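Local coordinates for protein esterase (Pelagibacterium halotolerans, PDB 5DWD) that probably hydrolyses carboxylic esters, as a carboxylesterase of the alpha/beta-hydrolase superfamily, at residues A39-G51 with L128-G141. Numbering follows the deposited sequence.
Sequences AAKSLVVLLHGYG and LGPADTILVGFSQG
A40 meets L128 just ahead of two neighbouring parallel strands, 42-47 and 133-138, in the central sheet of an alpha/beta-hydrolase fold. Its CB lies 4.1 Å from L128 CD2, while L128 CD1 packs on A40 O. A water donates to both K41 O and D132 OD1, bridging the two segments where the pairing begins. From L43 onward six backbone hydrogen bonds join the strands.

L43, on the face covered by helix 101-126, has CG anti to the backbone N (chi1 172°); it lies alongside T133 and brings CD2 to 3.6 Å from T133 OG1. That hydroxyl donates to G129 O, which also receives D132 N from the opposite face of its carbonyl plane, and W123 provides a further partner. A valine in place of T133 would probably leave G129 O without its hydroxyl donor and W123 NE1 without an acceptor. On the other face, V44 CG1 crosses to V136 CG2 at 3.9 Å. V45, back on the face of L43, sets CG1 against L135 CD2. L46 CD2 lies beside V136 CB on the V44 face, with helix 54-65 packed on L46. L47 returns to the L135 side, its CD1 3.7 Å from L135 CD2.

Past the strands, H48 ND1 donates to G49 O. G49 lies close to S139, whose strained backbone (phi 60°, psi -120°), between G137 and G141, probably forms the nucleophile elbow of this family; the S139 OG bond to H222 NE2 is consistent with a catalytic serine. G141 packs so tightly under L47 O and H48 O that a side chain there would clash. Y50, lining the pocket that holds a glycol ether, is linked to S139 OG by a water accepting from Y50 N. Its ring stands nearly perpendicular to the Q140 amide, with CD1 3.8 Å from Q140 NE2; Q140 OE1, bonded to W91 N, lies in the ring plane at its edge.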
loop_
_atom_site.group_PDB
_atom_site.type_symbol
_atom_site.label_atom_id
_atom_site.label_comp_id
_atom_site.label_asym_id
_atom_site.label_seq_id
_atom_site.Cartn_x
_atom_site.Cartn_y
_atom_site.Cartn_z
ATOM N N ALA B 39 -16.842 20.944 -3.407
ATOM C CA ALA B 39 -16.901 19.861 -2.396
ATOM C C ALA B 39 -15.712 18.923 -2.570
ATOM O O ALA B 39 -15.641 18.140 -3.537
ATOM C CB ALA B 39 -18.198 19.101 -2.486
ATOM N N ALA B 40 -14.789 19.026 -1.625
ATOM C CA ALA B 40 -13.498 18.327 -1.726
ATOM C C ALA B 40 -13.682 16.847 -1.507
ATOM O O ALA B 40 -14.284 16.430 -0.516
ATOM C CB ALA B 40 -12.505 18.904 -0.752
ATOM N N LYS B 41 -13.163 16.087 -2.440
ATOM C CA LYS B 41 -13.132 14.630 -2.403
ATOM C C LYS B 41 -11.726 14.155 -2.056
ATOM O O LYS B 41 -11.530 13.000 -1.621
ATOM C CB LYS B 41 -13.514 14.057 -3.784
ATOM C CG LYS B 41 -14.995 14.222 -4.209
ATOM C CD LYS B 41 -15.124 13.818 -5.683
ATOM C CE LYS B 41 -16.417 13.108 -6.047
ATOM N NZ LYS B 41 -17.446 14.092 -6.467
ATOM N N SER B 42 -10.744 15.039 -2.290
ATOM C CA SER B 42 -9.351 14.695 -1.961
ATOM C C SER B 42 -8.618 15.948 -1.415
ATOM O O SER B 42 -9.086 17.108 -1.552
ATOM C CB SER B 42 -8.657 14.167 -3.206
ATOM O OG SER B 42 -8.921 15.019 -4.331
ATOM N N LEU B 43 -7.392 15.712 -0.923
ATOM C CA LEU B 43 -6.628 16.709 -0.209
ATOM C C LEU B 43 -5.141 16.497 -0.585
ATOM O O LEU B 43 -4.648 15.360 -0.523
ATOM C CB LEU B 43 -6.733 16.482 1.304
ATOM C CG LEU B 43 -5.856 17.311 2.225
ATOM C CD1 LEU B 43 -6.144 18.830 2.103
ATOM C CD2 LEU B 43 -6.107 16.875 3.655
ATOM N N VAL B 44 -4.526 17.596 -1.023
ATOM C CA VAL B 44 -3.112 17.634 -1.252
ATOM C C VAL B 44 -2.499 18.589 -0.220
ATOM O O VAL B 44 -2.815 19.784 -0.218
ATOM C CB VAL B 44 -2.822 18.022 -2.704
ATOM C CG1 VAL B 44 -1.341 18.316 -2.863
ATOM C CG2 VAL B 44 -3.211 16.886 -3.663
ATOM N N VAL B 45 -1.556 18.039 0.608
ATOM C CA VAL B 45 -0.825 18.842 1.572
ATOM C C VAL B 45 0.564 19.068 0.963
ATOM O O VAL B 45 1.256 18.101 0.614
ATOM C CB VAL B 45 -0.698 18.105 2.905
ATOM C CG1 VAL B 45 0.113 18.851 3.882
ATOM C CG2 VAL B 45 -2.115 17.861 3.480
ATOM N N LEU B 46 0.955 20.322 0.919
ATOM C CA LEU B 46 2.220 20.718 0.298
ATOM C C LEU B 46 3.170 21.222 1.338
ATOM O O LEU B 46 2.854 22.134 2.035
ATOM C CB LEU B 46 1.959 21.888 -0.691
ATOM C CG LEU B 46 0.955 21.599 -1.784
ATOM C CD1 LEU B 46 0.270 22.851 -2.290
ATOM C CD2 LEU B 46 1.639 20.890 -2.953
ATOM N N LEU B 47 4.384 20.656 1.389
ATOM C CA LEU B 47 5.368 20.943 2.447
ATOM C C LEU B 47 6.575 21.649 1.819
ATOM O O LEU B 47 7.328 21.032 1.002
ATOM C CB LEU B 47 5.786 19.686 3.181
ATOM C CG LEU B 47 4.678 18.788 3.763
ATOM C CD1 LEU B 47 5.312 17.589 4.465
ATOM C CD2 LEU B 47 3.838 19.619 4.741
ATOM N N HIS B 48 6.774 22.886 2.258
ATOM C CA HIS B 48 7.918 23.718 1.735
ATOM C C HIS B 48 9.300 23.302 2.229
ATOM O O HIS B 48 9.451 22.531 3.205
ATOM C CB HIS B 48 7.658 25.193 1.991
ATOM C CG HIS B 48 7.710 25.570 3.429
ATOM N ND1 HIS B 48 8.906 25.661 4.113
ATOM C CD2 HIS B 48 6.734 25.816 4.344
ATOM C CE1 HIS B 48 8.682 26.030 5.364
ATOM N NE2 HIS B 48 7.371 26.068 5.548
ATOM N N GLY B 49 10.324 23.838 1.550
ATOM C CA GLY B 49 11.699 23.582 1.922
ATOM C C GLY B 49 12.232 24.542 2.955
ATOM O O GLY B 49 11.581 25.507 3.382
ATOM N N TYR B 50 13.496 24.317 3.336
ATOM C CA TYR B 50 14.151 25.138 4.311
ATOM C C TYR B 50 14.309 26.549 3.818
ATOM O O TYR B 50 14.774 26.785 2.708
ATOM C CB TYR B 50 15.550 24.558 4.583
ATOM C CG TYR B 50 16.404 25.305 5.573
ATOM C CD1 TYR B 50 16.304 24.997 6.995
ATOM C CD2 TYR B 50 17.297 26.245 5.193
ATOM C CE1 TYR B 50 17.103 25.686 7.916
ATOM C CE2 TYR B 50 18.139 26.919 6.151
ATOM C CZ TYR B 50 18.001 26.647 7.483
ATOM O OH TYR B 50 18.819 27.316 8.420
ATOM N N GLY B 51 13.774 27.506 4.576
ATOM C CA GLY B 51 13.816 28.900 4.273
ATOM C C GLY B 51 12.712 29.427 3.374
ATOM O O GLY B 51 12.717 30.625 3.082
ATOM N N LEU B 128 -11.962 14.920 5.741
ATOM C CA LEU B 128 -11.236 14.002 4.840
ATOM C C LEU B 128 -10.263 13.197 5.695
ATOM O O LEU B 128 -10.011 13.610 6.818
ATOM C CB LEU B 128 -10.494 14.775 3.792
ATOM C CG LEU B 128 -11.057 15.110 2.408
ATOM C CD1 LEU B 128 -12.417 14.561 1.994
ATOM C CD2 LEU B 128 -10.861 16.582 2.185
ATOM N N GLY B 129 -9.744 12.043 5.215
ATOM C CA GLY B 129 -8.729 11.300 6.006
ATOM C C GLY B 129 -7.486 10.965 5.195
ATOM O O GLY B 129 -7.380 11.359 4.021
ATOM N N PRO B 130 -6.628 10.149 5.775
ATOM C CA PRO B 130 -5.390 9.704 5.108
ATOM C C PRO B 130 -5.592 9.099 3.730
ATOM O O PRO B 130 -4.843 9.431 2.798
ATOM C CB PRO B 130 -4.803 8.706 6.031
ATOM C CG PRO B 130 -5.480 8.872 7.332
ATOM C CD PRO B 130 -6.717 9.610 7.153
ATOM N N ALA B 131 -6.599 8.229 3.547
ATOM C CA ALA B 131 -6.832 7.664 2.241
ATOM C C ALA B 131 -7.275 8.620 1.170
ATOM O O ALA B 131 -7.236 8.250 -0.001
ATOM C CB ALA B 131 -7.854 6.502 2.305
ATOM N N ASP B 132 -7.705 9.830 1.573
ATOM C CA ASP B 132 -8.019 10.865 0.644
ATOM C C ASP B 132 -6.872 11.856 0.410
ATOM O O ASP B 132 -7.106 12.863 -0.267
ATOM C CB ASP B 132 -9.193 11.666 1.192
ATOM C CG ASP B 132 -10.354 10.776 1.641
ATOM O OD1 ASP B 132 -10.769 9.963 0.816
ATOM O OD2 ASP B 132 -10.779 10.884 2.805
ATOM N N THR B 133 -5.671 11.584 0.950
ATOM C CA THR B 133 -4.699 12.651 1.076
ATOM C C THR B 133 -3.398 12.236 0.399
ATOM O O THR B 133 -2.969 11.106 0.531
ATOM C CB THR B 133 -4.394 12.895 2.548
ATOM O OG1 THR B 133 -5.595 13.302 3.250
ATOM C CG2 THR B 133 -3.315 13.980 2.774
ATOM N N ILE B 134 -2.824 13.190 -0.331
ATOM C CA ILE B 134 -1.474 13.033 -0.906
ATOM C C ILE B 134 -0.590 14.034 -0.203
ATOM O O ILE B 134 -0.888 15.233 -0.124
ATOM C CB ILE B 134 -1.503 13.245 -2.399
ATOM C CG1 ILE B 134 -2.482 12.237 -3.043
ATOM C CG2 ILE B 134 -0.122 13.173 -2.978
ATOM C CD1 ILE B 134 -2.748 12.483 -4.475
ATOM N N LEU B 135 0.519 13.546 0.363
ATOM C CA LEU B 135 1.491 14.450 0.936
ATOM C C LEU B 135 2.602 14.716 -0.093
ATOM O O LEU B 135 3.212 13.757 -0.541
ATOM C CB LEU B 135 2.158 13.732 2.127
ATOM C CG LEU B 135 2.084 14.179 3.519
ATOM C CD1 LEU B 135 3.020 13.453 4.448
ATOM C CD2 LEU B 135 2.191 15.689 3.729
ATOM N N VAL B 136 2.832 15.984 -0.379
ATOM C CA VAL B 136 3.769 16.465 -1.389
ATOM C C VAL B 136 4.807 17.363 -0.710
ATOM O O VAL B 136 4.436 18.302 -0.003
ATOM C CB VAL B 136 3.014 17.234 -2.493
ATOM C CG1 VAL B 136 3.966 17.773 -3.556
ATOM C CG2 VAL B 136 2.009 16.262 -3.114
ATOM N N GLY B 137 6.091 17.098 -0.921
ATOM C CA GLY B 137 7.100 17.988 -0.317
ATOM C C GLY B 137 8.231 18.320 -1.250
ATOM O O GLY B 137 8.468 17.597 -2.200
ATOM N N PHE B 138 8.878 19.456 -0.979
ATOM C CA PHE B 138 10.093 19.838 -1.670
ATOM C C PHE B 138 11.232 19.978 -0.682
ATOM O O PHE B 138 11.082 20.644 0.354
ATOM C CB PHE B 138 9.920 21.178 -2.405
ATOM C CG PHE B 138 11.180 21.684 -3.070
ATOM C CD1 PHE B 138 11.706 21.047 -4.156
ATOM C CD2 PHE B 138 11.835 22.801 -2.615
ATOM C CE1 PHE B 138 12.884 21.482 -4.753
ATOM C CE2 PHE B 138 12.991 23.273 -3.236
ATOM C CZ PHE B 138 13.542 22.583 -4.286
ATOM N N SER B 139 12.367 19.338 -1.020
ATOM C CA SER B 139 13.621 19.489 -0.248
ATOM C C SER B 139 13.415 19.032 1.208
ATOM O O SER B 139 13.010 17.885 1.428
ATOM C CB SER B 139 14.106 20.904 -0.426
ATOM O OG SER B 139 15.511 20.965 -0.017
ATOM N N GLN B 140 13.628 19.930 2.177
ATOM C CA GLN B 140 13.380 19.539 3.577
ATOM C C GLN B 140 11.913 19.063 3.774
ATOM O O GLN B 140 11.643 18.150 4.511
ATOM C CB GLN B 140 13.654 20.742 4.533
ATOM C CG GLN B 140 13.644 20.269 5.995
ATOM C CD GLN B 140 14.056 21.408 6.958
ATOM O OE1 GLN B 140 13.318 22.364 7.126
ATOM N NE2 GLN B 140 15.290 21.389 7.391
ATOM N N GLY B 141 10.968 19.674 3.019
ATOM C CA GLY B 141 9.600 19.210 3.075
ATOM C C GLY B 141 9.395 17.847 2.527
ATOM O O GLY B 141 8.487 17.131 2.946
HETATM O O HOH W 1 -10.211 10.435 -1.878
HETATM O O HOH W 2 15.287 22.548 2.107
#